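Local coordinates for protein trigger factor (Thermotoga maritima, PDB 2NSC) that probably acts as a ribosome-associated folding chaperone and peptidyl-prolyl isomerase that keeps newly made proteins open, represented here by its N-terminal, ribosome-binding domain, at residues Leu6-Lys10 with Asn11-Leu15; Glu22-Ala25 with Gln26-Lys30; Ala31-Tyr34 with Leu35-Val39; Asp76-Lys79 with Asp80-Leu83. All coordinates share one frame; numbering follows the deposited sequence.

Contact 1 (Leu6-Lys10 with Asn11-Leu15); sequences LERDK and NRVVL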
loop_
_atom_site.group_PDB
_atom_site.type_symbol
_atom_site.label_atom_id
_atom_site.label_comp_id
_atom_site.label_asym_id
_atom_site.label_seq_id
_atom_site.Cartn_x
_atom_site.Cartn_y
_atom_site.Cartn_z
ATOM N N LEU A 6 3.042 1.157 -19.248
ATOM C CA LEU A 6 3.783 -0.057 -19.608
ATOM C C LEU A 6 3.532 -0.475 -21.052
ATOM O O LEU A 6 4.435 -0.970 -21.725
ATOM C CB LEU A 6 3.458 -1.209 -18.653
ATOM C CG LEU A 6 3.831 -1.051 -17.180
ATOM C CD1 LEU A 6 3.436 -2.310 -16.394
ATOM C CD2 LEU A 6 5.331 -0.760 -17.019
ATOM N N GLU A 7 2.301 -0.292 -21.523
ATOM C CA GLU A 7 1.974 -0.585 -22.910
ATOM C C GLU A 7 0.641 -0.010 -23.338
ATOM O O GLU A 7 -0.268 0.210 -22.517
ATOM C CB GLU A 7 2.035 -2.092 -23.221
ATOM C CG GLU A 7 0.876 -2.919 -22.719
ATOM C CD GLU A 7 1.023 -4.400 -23.048
ATOM O OE1 GLU A 7 1.234 -4.736 -24.228
ATOM O OE2 GLU A 7 0.922 -5.238 -22.129
ATOM N N ARG A 8 0.554 0.228 -24.642
ATOM C CA ARG A 8 -0.669 0.619 -25.295
ATOM C C ARG A 8 -0.976 -0.436 -26.342
ATOM O O ARG A 8 -0.128 -0.773 -27.169
ATOM C CB ARG A 8 -0.492 1.988 -25.942
ATOM C CG ARG A 8 -1.733 2.527 -26.586
ATOM C CD ARG A 8 -1.518 3.963 -27.028
ATOM N NE ARG A 8 -2.020 4.942 -26.055
ATOM C CZ ARG A 8 -3.309 5.273 -25.912
ATOM N NH1 ARG A 8 -4.248 4.688 -26.653
ATOM N NH2 ARG A 8 -3.663 6.179 -25.008
ATOM N N ASP A 9 -2.186 -0.973 -26.286
ATOM C CA ASP A 9 -2.608 -1.976 -27.235
ATOM C C ASP A 9 -4.011 -1.632 -27.699
ATOM O O ASP A 9 -5.001 -2.072 -27.105
ATOM C CB ASP A 9 -2.539 -3.368 -26.596
ATOM C CG ASP A 9 -3.219 -4.442 -27.441
ATOM O OD1 ASP A 9 -3.279 -4.295 -28.691
ATOM O OD2 ASP A 9 -3.706 -5.429 -26.841
ATOM N N LYS A 10 -4.075 -0.829 -28.762
ATOM C CA LYS A 10 -5.320 -0.206 -29.240
ATOM C C LYS A 10 -5.854 0.795 -28.210
ATOM O O LYS A 10 -5.200 1.788 -27.953
ATOM C CB LYS A 10 -6.375 -1.251 -29.687
ATOM C CG LYS A 10 -5.824 -2.216 -30.754
ATOM C CD LYS A 10 -6.848 -3.268 -31.160
ATOM C CE LYS A 10 -6.351 -4.126 -32.335
ATOM N NZ LYS A 10 -7.427 -5.091 -32.820
ATOM N N ASN A 11 -7.032 0.549 -27.640
ATOM C CA ASN A 11 -7.579 1.409 -26.583
ATOM C C ASN A 11 -7.389 0.808 -25.208
ATOM O O ASN A 11 -7.922 1.316 -24.220
ATOM C CB ASN A 11 -9.055 1.653 -26.810
ATOM C CG ASN A 11 -9.322 2.356 -28.104
ATOM O OD1 ASN A 11 -8.777 3.435 -28.374
ATOM N ND2 ASN A 11 -10.158 1.747 -28.927
ATOM N N ARG A 12 -6.641 -0.287 -25.169
ATOM C CA ARG A 12 -6.261 -0.925 -23.935
ATOM C C ARG A 12 -4.903 -0.361 -23.500
ATOM O O ARG A 12 -3.916 -0.475 -24.235
ATOM C CB ARG A 12 -6.216 -2.444 -24.133
ATOM C CG ARG A 12 -5.881 -3.246 -22.889
ATOM C CD ARG A 12 -5.501 -4.687 -23.253
ATOM N NE ARG A 12 -4.535 -5.227 -22.304
ATOM C CZ ARG A 12 -3.336 -5.692 -22.634
ATOM N NH1 ARG A 12 -2.949 -5.706 -23.906
ATOM N NH2 ARG A 12 -2.526 -6.154 -21.688
ATOM N N VAL A 13 -4.873 0.264 -22.318
ATOM C CA VAL A 13 -3.646 0.857 -21.766
ATOM C C VAL A 13 -3.296 0.250 -20.398
ATOM O O VAL A 13 -4.163 0.118 -19.539
ATOM C CB VAL A 13 -3.733 2.406 -21.671
ATOM C CG1 VAL A 13 -2.395 2.989 -21.242
ATOM C CG2 VAL A 13 -4.149 3.003 -23.013
ATOM N N VAL A 14 -2.030 -0.135 -20.223
ATOM C CA VAL A 14 -1.506 -0.669 -18.948
ATOM C C VAL A 14 -0.657 0.402 -18.250
ATOM O O VAL A 14 0.293 0.962 -18.824
ATOM C CB VAL A 14 -0.683 -1.961 -19.173
ATOM C CG1 VAL A 14 -0.194 -2.550 -17.864
ATOM C CG2 VAL A 14 -1.511 -2.988 -19.937
ATOM N N LEU A 15 -1.028 0.715 -17.019
ATOM C CA LEU A 15 -0.373 1.785 -16.299
ATOM C C LEU A 15 0.121 1.219 -14.995
ATOM O O LEU A 15 -0.604 0.470 -14.339
ATOM C CB LEU A 15 -1.358 2.918 -16.007
ATOM C CG LEU A 15 -2.070 3.602 -17.189
ATOM C CD1 LEU A 15 -3.113 4.569 -16.641
ATOM C CD2 LEU A 15 -1.079 4.347 -18.059
#
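With CG turned away from the backbone N in both residues (chi1 169° in Asp9, -178° in Arg12), the side chains of Asp9 and Arg12 rise from the same face of a two-stranded antiparallel hairpin and meet beside the turn. Arg12 NH1 reaches Asp9 OD2 at 3.0 Å, on the lone pair facing away from the other carboxylate oxygen; the oxygen lies nearly in the guanidinium plane, although the two planar groups stand almost perpendicular. Glu7, on the same face, adds a longer salt bridge, OE2 to Arg12 NH2 at 3.6 Å, and lays its CG 3.7 Å from Val14 CG2. On the opposite face Val13 CG2 sits 3.8 Å from Arg8 CZ, over the centre of that guanidinium. The chain reverses in a type II' beta turn from Asp9 to Arg12, closed by Arg12 N to Asp9 O at 3.1 Å and paired with Asp9 N to Arg12 O at 2.7 Å. At the far end Leu6 and Glu7 both face Val14 in a classic beta bulge: Leu6 N donates to Val14 O, while Val14 N donates to Glu7 O at 2.9 Å. One arginine thus bridges two acids on this exposed face, probably offsetting the repulsion between their carboxylates.

Contact 2 (Glu22-Ala25 with Gln26-Lys30); sequences EEIA and QAEDK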
loop_
_atom_site.group_PDB
_atom_site.type_symbol
_atom_site.label_atom_id
_atom_site.label_comp_id
_atom_site.label_asym_id
_atom_site.label_seq_id
_atom_site.Cartn_x
_atom_site.Cartn_y
_atom_site.Cartn_z
ATOM N N GLU A 22 5.040 9.304 1.441
ATOM C CA GLU A 22 3.996 10.112 2.077
ATOM C C GLU A 22 2.599 9.508 1.862
ATOM O O GLU A 22 1.794 9.447 2.791
ATOM C CB GLU A 22 4.061 11.556 1.578
ATOM C CG GLU A 22 2.954 12.477 2.112
ATOM C CD GLU A 22 2.847 12.508 3.648
ATOM O OE1 GLU A 22 3.811 12.961 4.323
ATOM O OE2 GLU A 22 1.779 12.100 4.177
ATOM N N GLU A 23 2.344 9.047 0.633
ATOM C CA GLU A 23 1.089 8.432 0.234
ATOM C C GLU A 23 0.875 7.132 0.977
ATOM O O GLU A 23 -0.245 6.818 1.380
ATOM C CB GLU A 23 1.107 8.166 -1.268
ATOM C CG GLU A 23 1.029 9.440 -2.078
ATOM C CD GLU A 23 1.435 9.243 -3.512
ATOM O OE1 GLU A 23 2.362 8.443 -3.775
ATOM O OE2 GLU A 23 0.813 9.892 -4.384
ATOM N N ILE A 24 1.961 6.392 1.159
ATOM C CA ILE A 24 1.943 5.128 1.880
ATOM C C ILE A 24 1.548 5.370 3.345
ATOM O O ILE A 24 0.654 4.712 3.865
ATOM C CB ILE A 24 3.302 4.412 1.762
ATOM C CG1 ILE A 24 3.546 4.020 0.303
ATOM C CG2 ILE A 24 3.363 3.171 2.678
ATOM C CD1 ILE A 24 4.863 3.287 0.078
ATOM N N ALA A 25 2.189 6.345 3.979
ATOM C CA ALA A 25 1.846 6.702 5.345
ATOM C C ALA A 25 0.375 7.147 5.470
ATOM O O ALA A 25 -0.332 6.683 6.379
ATOM C CB ALA A 25 2.806 7.765 5.882
ATOM N N GLN A 26 -0.078 8.012 4.555
ATOM C CA GLN A 26 -1.495 8.421 4.489
ATOM C C GLN A 26 -2.453 7.218 4.344
ATOM O O GLN A 26 -3.471 7.143 5.033
ATOM C CB GLN A 26 -1.727 9.460 3.390
ATOM C CG GLN A 26 -1.231 10.880 3.776
ATOM C CD GLN A 26 -1.329 11.898 2.630
ATOM O OE1 GLN A 26 -0.610 11.801 1.629
ATOM N NE2 GLN A 26 -2.212 12.881 2.782
ATOM N N ALA A 27 -2.092 6.266 3.489
ATOM C CA ALA A 27 -2.890 5.054 3.277
ATOM C C ALA A 27 -2.899 4.154 4.519
ATOM O O ALA A 27 -3.953 3.630 4.889
ATOM C CB ALA A 27 -2.382 4.291 2.068
ATOM N N GLU A 28 -1.734 3.978 5.153
ATOM C CA GLU A 28 -1.642 3.258 6.425
ATOM C C GLU A 28 -2.582 3.868 7.465
ATOM O O GLU A 28 -3.268 3.140 8.160
ATOM C CB GLU A 28 -0.206 3.250 6.952
ATOM C CG GLU A 28 0.761 2.416 6.109
ATOM C CD GLU A 28 2.171 2.357 6.697
ATOM O OE1 GLU A 28 3.010 3.199 6.352
ATOM O OE2 GLU A 28 2.458 1.465 7.498
ATOM N N ASP A 29 -2.614 5.203 7.554
ATOM C CA ASP A 29 -3.516 5.928 8.458
ATOM C C ASP A 29 -5.001 5.661 8.143
ATOM O O ASP A 29 -5.813 5.542 9.057
ATOM C CB ASP A 29 -3.262 7.442 8.385
ATOM C CG ASP A 29 -1.982 7.881 9.092
ATOM O OD1 ASP A 29 -1.451 7.105 9.924
ATOM O OD2 ASP A 29 -1.516 9.030 8.830
ATOM N N LYS A 30 -5.368 5.606 6.861
ATOM C CA LYS A 30 -6.743 5.285 6.510
ATOM C C LYS A 30 -7.044 3.860 6.956
ATOM O O LYS A 30 -8.140 3.579 7.442
ATOM C CB LYS A 30 -6.990 5.406 5.013
ATOM C CG LYS A 30 -6.883 6.825 4.448
ATOM C CD LYS A 30 -7.040 6.822 2.934
ATOM C CE LYS A 30 -6.688 8.185 2.347
ATOM N NZ LYS A 30 -6.954 8.224 0.871
#
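Four successive i to i+4 backbone bonds tie Glu22-Ala25 to Gln26-Lys30 within the alpha-helix 21-36, among them Glu28 N to Ile24 O at 2.8 Å and Gln26 N to Glu22 O at 2.9 Å. The close-packed side is that of Ala27 and Glu28. Ala27 is buried, its methyl touching Thr66 and Leu70 of helix 62-71, and CB lies 3.4 Å from Glu23 O one turn back. Glu28 runs extended beyond CG and crosses the branch of Ile24, OE1 standing 3.7 Å from Ile24 CG2, while OE2 makes a salt bridge to Lys55 of helix 51-58. An alanine in place of Glu28 would probably leave Lys55 without this carboxylate mate and remove the group that lies beside Ile24 CG2. Glu22 and Gln26 occupy the solvent side, and their contact is looser in kind, with no hydrogen bond between the side chains. A bend at chi2 (54°) swings the Glu22 carboxylate forward, toward Gln26 in the next turn, where it crosses the Gln26 amide with the two planes 77° apart. The acid approaches the aliphatic part of its partner: Glu22 OE2 comes to 3.3 Å from Gln26 CG.

Contact 3 (Ala31-Tyr34 with Leu35-Val39); sequences AVRY and LNQRV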
loop_
_atom_site.group_PDB
_atom_site.type_symbol
_atom_site.label_atom_id
_atom_site.label_comp_id
_atom_site.label_asym_id
_atom_site.label_seq_id
_atom_site.Cartn_x
_atom_site.Cartn_y
_atom_site.Cartn_z
ATOM N N ALA A 31 -6.067 2.965 6.789
ATOM C CA ALA A 31 -6.219 1.567 7.186
ATOM C C ALA A 31 -6.477 1.431 8.686
ATOM O O ALA A 31 -7.337 0.662 9.105
ATOM C CB ALA A 31 -4.980 0.755 6.775
ATOM N N VAL A 32 -5.736 2.182 9.496
ATOM C CA VAL A 32 -5.951 2.201 10.951
ATOM C C VAL A 32 -7.368 2.690 11.278
ATOM O O VAL A 32 -8.088 2.074 12.057
ATOM C CB VAL A 32 -4.866 3.068 11.666
ATOM C CG1 VAL A 32 -5.180 3.242 13.122
ATOM C CG2 VAL A 32 -3.466 2.459 11.470
ATOM N N ARG A 33 -7.750 3.799 10.658
ATOM C CA ARG A 33 -9.077 4.400 10.783
ATOM C C ARG A 33 -10.179 3.391 10.444
ATOM O O ARG A 33 -11.157 3.254 11.166
ATOM C CB ARG A 33 -9.151 5.596 9.827
ATOM C CG ARG A 33 -10.237 6.623 10.093
ATOM C CD ARG A 33 -9.943 7.882 9.257
ATOM N NE ARG A 33 -8.700 8.462 9.732
ATOM C CZ ARG A 33 -7.745 8.991 8.980
ATOM N NH1 ARG A 33 -7.841 9.042 7.649
ATOM N NH2 ARG A 33 -6.671 9.471 9.593
ATOM N N TYR A 34 -10.003 2.689 9.329
ATOM C CA TYR A 34 -10.993 1.744 8.830
ATOM C C TYR A 34 -11.153 0.567 9.794
ATOM O O TYR A 34 -12.263 0.138 10.099
ATOM C CB TYR A 34 -10.534 1.242 7.457
ATOM C CG TYR A 34 -11.400 0.165 6.867
ATOM C CD1 TYR A 34 -12.535 0.489 6.113
ATOM C CD2 TYR A 34 -11.072 -1.179 7.019
ATOM C CE1 TYR A 34 -13.344 -0.506 5.552
ATOM C CE2 TYR A 34 -11.874 -2.175 6.456
ATOM C CZ TYR A 34 -13.009 -1.831 5.733
ATOM O OH TYR A 34 -13.808 -2.813 5.183
ATOM N N LEU A 35 -10.022 0.041 10.257
ATOM C CA LEU A 35 -10.003 -1.107 11.147
ATOM C C LEU A 35 -10.593 -0.784 12.513
ATOM O O LEU A 35 -11.266 -1.634 13.101
ATOM C CB LEU A 35 -8.586 -1.635 11.293
ATOM C CG LEU A 35 -8.122 -2.389 10.040
ATOM C CD1 LEU A 35 -6.608 -2.568 10.036
ATOM C CD2 LEU A 35 -8.842 -3.744 9.906
ATOM N N ASN A 36 -10.359 0.435 13.003
ATOM C CA ASN A 36 -10.826 0.847 14.327
ATOM C C ASN A 36 -12.313 1.138 14.374
ATOM O O ASN A 36 -12.903 1.197 15.459
ATOM C CB ASN A 36 -10.040 2.056 14.837
ATOM C CG ASN A 36 -8.919 1.669 15.777
ATOM O OD1 ASN A 36 -9.143 0.937 16.741
ATOM N ND2 ASN A 36 -7.704 2.174 15.516
ATOM N N GLN A 37 -12.922 1.304 13.204
ATOM C CA GLN A 37 -14.372 1.421 13.098
ATOM C C GLN A 37 -15.062 0.043 13.087
ATOM O O GLN A 37 -16.280 -0.039 13.230
ATOM C CB GLN A 37 -14.764 2.158 11.812
ATOM C CG GLN A 37 -14.335 3.623 11.694
ATOM C CD GLN A 37 -14.178 4.049 10.220
ATOM O OE1 GLN A 37 -14.206 3.210 9.307
ATOM N NE2 GLN A 37 -14.014 5.345 9.987
ATOM N N ARG A 38 -14.288 -1.026 12.917
ATOM C CA ARG A 38 -14.839 -2.343 12.594
ATOM C C ARG A 38 -14.395 -3.487 13.473
ATOM O O ARG A 38 -15.024 -4.540 13.455
ATOM C CB ARG A 38 -14.484 -2.719 11.166
ATOM C CG ARG A 38 -15.298 -2.003 10.147
ATOM C CD ARG A 38 -14.849 -2.336 8.729
ATOM N NE ARG A 38 -15.737 -1.700 7.750
ATOM C CZ ARG A 38 -15.832 -0.381 7.561
ATOM N NH1 ARG A 38 -15.097 0.472 8.279
ATOM N NH2 ARG A 38 -16.665 0.086 6.638
ATOM N N VAL A 39 -13.282 -3.323 14.176
ATOM C CA VAL A 39 -12.818 -4.363 15.084
ATOM C C VAL A 39 -12.584 -3.836 16.490
ATOM O O VAL A 39 -12.142 -2.709 16.672
ATOM C CB VAL A 39 -11.557 -5.107 14.570
ATOM C CG1 VAL A 39 -11.629 -5.306 13.064
ATOM C CG2 VAL A 39 -10.297 -4.360 14.932
HETATM O O HOH W 1 -16.679 -1.856 4.512
#
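Tyr34 O is gripped by two weak bonds, from Arg38 NH1 and from Gln37 N, each at 3.4 Å, toward the C-terminal part of helix 21-36. The first ties the Arg38 guanidinium to the backbone of the tyrosine on which it stacks. Leu35 N donates to Ala31 O and Asn36 N to Val32 O, each at 3.0 Å, whereas Gln37 N also bonds weakly to Arg33 O; Leu35 O takes both Val39 N and Arg38 N. The cation-pi stack lies over this backbone. Tyr34 CG lies opposite its backbone N (chi1 175°), and Arg38, extended from CG to NE, spreads its guanidinium flat over one ring face with centres 3.9 Å apart and planes only 14° off parallel. The overlap is offset, Arg38 CZ standing 3.2 Å from Tyr34 CE1, and CD adds a CH-pi contact to the same face. A water joins the outer ends, 3.1 Å from Tyr34 OH and accepting from Arg38 NH2, and Gln37 OE1 meets the guanidinium edge through a weak bond from NH1. A serine at Tyr34 would probably leave the guanidinium less restrained, without its flat support and the phenolic end of the water bridge. Away from the stack, Val32 and Leu35 pack on Leu54 of helix 51-58, Ala31 and Leu35 on Tyr65 of helix 62-71, and Asn36 OD1 accepts from Ile49 N just ahead of helix 51-58.

Contact 4 (Asp76-Lys79 with Asp80-Leu83); sequences DTLK and DRKL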
loop_
_atom_site.group_PDB
_atom_site.type_symbol
_atom_site.label_atom_id
_atom_site.label_comp_id
_atom_site.label_asym_id
_atom_site.label_seq_id
_atom_site.Cartn_x
_atom_site.Cartn_y
_atom_site.Cartn_z
ATOM N N ASP A 76 -8.954 9.139 -9.517
ATOM C CA ASP A 76 -8.873 10.579 -9.643
ATOM C C ASP A 76 -7.826 11.002 -10.680
ATOM O O ASP A 76 -7.963 12.061 -11.322
ATOM C CB ASP A 76 -8.573 11.195 -8.283
ATOM C CG ASP A 76 -8.821 12.675 -8.257
ATOM O OD1 ASP A 76 -7.955 13.414 -8.776
ATOM O OD2 ASP A 76 -9.878 13.099 -7.732
ATOM N N THR A 77 -6.786 10.179 -10.845
ATOM C CA THR A 77 -5.733 10.448 -11.829
ATOM C C THR A 77 -6.206 10.189 -13.259
ATOM O O THR A 77 -5.538 10.578 -14.230
ATOM C CB THR A 77 -4.467 9.610 -11.561
ATOM O OG1 THR A 77 -4.763 8.230 -11.776
ATOM C CG2 THR A 77 -3.994 9.800 -10.146
ATOM N N LEU A 78 -7.355 9.530 -13.384
ATOM C CA LEU A 78 -7.879 9.167 -14.689
ATOM C C LEU A 78 -9.139 9.942 -15.062
ATOM O O LEU A 78 -9.684 9.718 -16.142
ATOM C CB LEU A 78 -8.171 7.663 -14.759
ATOM C CG LEU A 78 -7.034 6.680 -14.464
ATOM C CD1 LEU A 78 -7.562 5.285 -14.225
ATOM C CD2 LEU A 78 -6.025 6.664 -15.568
ATOM N N LYS A 79 -9.608 10.832 -14.182
ATOM C CA LYS A 79 -10.864 11.532 -14.421
ATOM C C LYS A 79 -10.854 12.433 -15.686
ATOM O O LYS A 79 -11.906 12.832 -16.156
ATOM C CB LYS A 79 -11.318 12.304 -13.171
ATOM C CG LYS A 79 -10.479 13.517 -12.832
ATOM C CD LYS A 79 -10.983 14.218 -11.594
ATOM C CE LYS A 79 -9.931 15.198 -11.079
ATOM N NZ LYS A 79 -10.449 16.133 -10.027
ATOM N N ASP A 80 -9.665 12.723 -16.223
ATOM C CA ASP A 80 -9.504 13.480 -17.478
ATOM C C ASP A 80 -9.550 12.588 -18.743
ATOM O O ASP A 80 -9.499 13.077 -19.872
ATOM C CB ASP A 80 -8.194 14.283 -17.448
ATOM C CG ASP A 80 -6.944 13.395 -17.284
ATOM O OD1 ASP A 80 -7.031 12.266 -16.732
ATOM O OD2 ASP A 80 -5.850 13.841 -17.702
ATOM N N ARG A 81 -9.632 11.279 -18.538
ATOM C CA ARG A 81 -9.751 10.337 -19.637
ATOM C C ARG A 81 -11.166 9.789 -19.751
ATOM O O ARG A 81 -11.870 9.625 -18.749
ATOM C CB ARG A 81 -8.788 9.175 -19.442
ATOM C CG ARG A 81 -7.339 9.559 -19.207
ATOM C CD ARG A 81 -6.451 8.391 -19.622
ATOM N NE ARG A 81 -5.148 8.396 -18.956
ATOM C CZ ARG A 81 -4.098 7.690 -19.366
ATOM N NH1 ARG A 81 -4.185 6.925 -20.448
ATOM N NH2 ARG A 81 -2.961 7.746 -18.687
ATOM N N LYS A 82 -11.565 9.478 -20.980
ATOM C CA LYS A 82 -12.852 8.846 -21.224
ATOM C C LYS A 82 -12.627 7.341 -21.333
ATOM O O LYS A 82 -12.030 6.862 -22.299
ATOM C CB LYS A 82 -13.510 9.418 -22.485
ATOM C CG LYS A 82 -15.034 9.389 -22.448
ATOM C CD LYS A 82 -15.644 9.910 -23.754
ATOM C CE LYS A 82 -17.162 9.999 -23.636
ATOM N NZ LYS A 82 -17.845 10.460 -24.902
ATOM N N LEU A 83 -13.093 6.620 -20.314
ATOM C CA LEU A 83 -12.885 5.185 -20.185
ATOM C C LEU A 83 -14.201 4.438 -20.072
ATOM O O LEU A 83 -15.149 4.912 -19.436
ATOM C CB LEU A 83 -12.038 4.869 -18.955
ATOM C CG LEU A 83 -10.690 5.568 -18.746
ATOM C CD1 LEU A 83 -10.145 5.143 -17.423
ATOM C CD2 LEU A 83 -9.688 5.267 -19.862
HETATM O O HOH W 2 -13.961 11.958 -17.282
#
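Leu78 and Leu83 meet at about a right angle, each through CD1, with Leu78 CD1 4.1 Å from Leu83 CD1. The other branch of Leu78 faces Arg81: CD2 comes to 3.9 Å from Arg81 NE, the two chains slanting past each other and the methyl standing obliquely to the guanidinium. With CG opposite the carbonyl carbon (chi1 -53°), Arg81 leaves the backbone on a course that carries its extended chain to this methyl. Leu78 therefore has one CD branch against a leucine and the other against the nitrogen of a charged chain. Between them the backbone reverses in a type I beta turn from Leu78 to Arg81, just beyond the short helix 74-77, closed by Arg81 N donating to Leu78 O at 2.9 Å. Arg81 CB also lies over this turn, 3.5 Å from Leu78 O. Within Asp76-Lys79, Lys79 NZ makes a long salt bridge of 3.8 Å to Asp76 OD2. Leu78 is buried, packing also on Leu15 and Tyr17 of strand 12-18 and on Pro87, while Thr77 OG1 is hydrogen-bonded to Ile74 O and to the hydroxyl of Tyr17.

The four contacts follow in series along the N-terminal domain: the hairpin of strands 2-9 and 12-18 (contact 1), two consecutive pieces of helix 21-36 (contacts 2 and 3), and the turn after helix 74-77 (contact 4). Contacts 2 and 3 adjoin in sequence, their centres about 14 Å apart. Contacts 1 and 4, distant in sequence, touch directly: Leu15 CD1 lies 3.7 Å from Leu78 CD2 and 3.8 Å from Arg81 NH2, which places the turn against the hairpin. Contact 3 lies across the chain's centre from contact 1, their centres about 36 Å apart. Hairpin and turn therefore pack together on one side of that centre, with contact 3 on the other.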